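Local coordinates for protein ADP-dependent (S)-NAD(P)H-hydrate dehydratase (Enterococcus faecalis, PDB 2R3B) that probably uses ADP to dehydrate the S-form of NAD(P)HX, a hydrated and damaged NAD(P)H, and so returns it to NAD(P)H, at residues Leu144-Ser149 / Val167-His172. Numbering follows the deposited sequence.
Sequences LIIDGS and VVFTPH
The ring of Phe169 receives the Ile146 side chain obliquely along its CD2-CE2 side, with Ile146 CD1 3.8 Å from Phe169 CE2, while Phe154, from helix 149-156, meets the same ring edge-to-face; phenylalanine offers both a broad apolar surface. Ile146 CG1 stands anti to its carbonyl carbon (chi1 -59°) and the chain runs on extended (chi2 177°), together carrying CD1 to Val167 CG1 as well, 3.7 Å away. A beta-branched, apolar residue suits a buried strand, as do Val167 and Val168.

The other flat group, the carboxylate of Asp147, accepts a short bond from Thr170: OG1 lies 2.6 Å from OD1, on the anti side and 18° out of the carboxylate plane. Threonine serves both neighbours here, its hydroxyl holding the aspartate while CG2 packs on Ile145 CG2 at 3.9 Å. These two groups of side chains rise from opposite faces of two adjacent parallel strands of the ribokinase-like central sheet, linked by helix 149-156 in a beta-alpha-beta crossover. Val168 N binds Leu144 O, Ile146 N binds Val168 O at 2.8 Å, and Thr170 N binds Ile146 O at 3.1 Å. Ile145, Asp147, Val168 and Thr170 share the face that helix 233-247 covers. At the C-terminal ends of the strands, one water links Gly148 N to Thr170 O, Asp147 approaches Asp235, a predicted NADPHX-binding residue, and His172, also predicted to bind NADPHX, sits at the N-cap position before helix 173-180.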
loop_
_atom_site.group_PDB
_atom_site.type_symbol
_atom_site.label_atom_id
_atom_site.label_comp_id
_atom_site.label_asym_id
_atom_site.label_seq_id
_atom_site.Cartn_x
_atom_site.Cartn_y
_atom_site.Cartn_z
ATOM N N LEU B 144 23.437 -16.487 12.601
ATOM C CA LEU B 144 23.787 -15.137 12.219
ATOM C C LEU B 144 24.082 -15.140 10.724
ATOM O O LEU B 144 25.075 -15.746 10.300
ATOM C CB LEU B 144 25.021 -14.655 12.993
ATOM C CG LEU B 144 25.631 -13.310 12.602
ATOM C CD1 LEU B 144 24.583 -12.190 12.674
ATOM C CD2 LEU B 144 26.834 -12.941 13.474
ATOM N N ILE B 145 23.254 -14.455 9.935
ATOM C CA ILE B 145 23.429 -14.364 8.480
ATOM C C ILE B 145 24.002 -12.993 8.171
ATOM O O ILE B 145 23.436 -11.977 8.562
ATOM C CB ILE B 145 22.110 -14.550 7.747
ATOM C CG1 ILE B 145 21.424 -15.839 8.209
ATOM C CG2 ILE B 145 22.341 -14.495 6.207
ATOM C CD1 ILE B 145 19.913 -15.800 7.983
ATOM N N ILE B 146 25.156 -12.968 7.518
ATOM C CA ILE B 146 25.879 -11.729 7.198
ATOM C C ILE B 146 25.819 -11.590 5.687
ATOM O O ILE B 146 26.346 -12.419 4.962
ATOM C CB ILE B 146 27.328 -11.801 7.686
ATOM C CG1 ILE B 146 27.349 -12.035 9.206
ATOM C CG2 ILE B 146 28.122 -10.511 7.320
ATOM C CD1 ILE B 146 28.765 -12.203 9.807
ATOM N N ASP B 147 25.183 -10.518 5.238
ATOM C CA ASP B 147 24.764 -10.338 3.857
ATOM C C ASP B 147 25.227 -8.973 3.366
ATOM O O ASP B 147 25.424 -8.049 4.151
ATOM C CB ASP B 147 23.235 -10.430 3.818
ATOM C CG ASP B 147 22.654 -10.249 2.433
ATOM O OD1 ASP B 147 23.037 -11.015 1.516
ATOM O OD2 ASP B 147 21.806 -9.333 2.257
ATOM N N GLY B 148 25.419 -8.835 2.064
ATOM C CA GLY B 148 25.575 -7.506 1.442
ATOM C C GLY B 148 26.745 -6.710 1.978
ATOM O O GLY B 148 27.820 -7.253 2.228
ATOM N N SER B 149 26.486 -5.448 2.287
ATOM C CA SER B 149 27.515 -4.577 2.831
ATOM C C SER B 149 28.053 -4.991 4.191
ATOM O O SER B 149 29.151 -4.562 4.559
ATOM C CB SER B 149 26.991 -3.120 2.890
ATOM O OG SER B 149 26.027 -2.946 3.917
ATOM N N VAL B 167 27.363 -19.097 11.717
ATOM C CA VAL B 167 27.394 -17.919 10.843
ATOM C C VAL B 167 27.220 -18.375 9.403
ATOM O O VAL B 167 27.798 -19.421 8.978
ATOM C CB VAL B 167 28.678 -17.115 11.004
ATOM C CG1 VAL B 167 28.662 -15.858 10.092
ATOM C CG2 VAL B 167 28.867 -16.729 12.488
ATOM N N VAL B 168 26.386 -17.628 8.675
ATOM C CA VAL B 168 26.091 -17.893 7.245
ATOM C C VAL B 168 26.445 -16.598 6.510
ATOM O O VAL B 168 25.850 -15.552 6.768
ATOM C CB VAL B 168 24.628 -18.242 7.002
ATOM C CG1 VAL B 168 24.362 -18.562 5.506
ATOM C CG2 VAL B 168 24.162 -19.374 7.926
ATOM N N PHE B 169 27.420 -16.643 5.608
ATOM C CA PHE B 169 27.702 -15.505 4.715
ATOM C C PHE B 169 27.001 -15.724 3.392
ATOM O O PHE B 169 26.994 -16.844 2.862
ATOM C CB PHE B 169 29.189 -15.339 4.424
ATOM C CG PHE B 169 30.014 -14.967 5.609
ATOM C CD1 PHE B 169 30.566 -15.948 6.414
ATOM C CD2 PHE B 169 30.254 -13.644 5.917
ATOM C CE1 PHE B 169 31.356 -15.614 7.499
ATOM C CE2 PHE B 169 31.047 -13.305 6.984
ATOM C CZ PHE B 169 31.600 -14.289 7.792
ATOM N N THR B 170 26.406 -14.670 2.842
ATOM C CA THR B 170 25.742 -14.783 1.545
ATOM C C THR B 170 26.311 -13.851 0.452
ATOM O O THR B 170 25.589 -12.990 -0.060
ATOM C CB THR B 170 24.252 -14.508 1.722
ATOM O OG1 THR B 170 24.089 -13.219 2.319
ATOM C CG2 THR B 170 23.603 -15.547 2.654
ATOM N N PRO B 171 27.612 -14.008 0.101
ATOM C CA PRO B 171 28.255 -13.085 -0.811
ATOM C C PRO B 171 27.966 -13.355 -2.279
ATOM O O PRO B 171 27.798 -14.509 -2.668
ATOM C CB PRO B 171 29.742 -13.364 -0.564
ATOM C CG PRO B 171 29.789 -14.824 -0.242
ATOM C CD PRO B 171 28.559 -15.024 0.597
ATOM N N HIS B 172 27.890 -12.292 -3.076
ATOM C CA HIS B 172 28.043 -12.465 -4.513
ATOM C C HIS B 172 29.551 -12.567 -4.778
ATOM O O HIS B 172 30.352 -12.476 -3.856
ATOM C CB HIS B 172 27.318 -11.378 -5.329
ATOM C CG HIS B 172 27.755 -9.972 -5.052
ATOM N ND1 HIS B 172 29.080 -9.600 -4.985
ATOM C CD2 HIS B 172 27.038 -8.834 -4.886
ATOM C CE1 HIS B 172 29.165 -8.299 -4.768
ATOM N NE2 HIS B 172 27.938 -7.807 -4.714
HETATM O O HOH W 1 25.312 -10.292 -0.411
#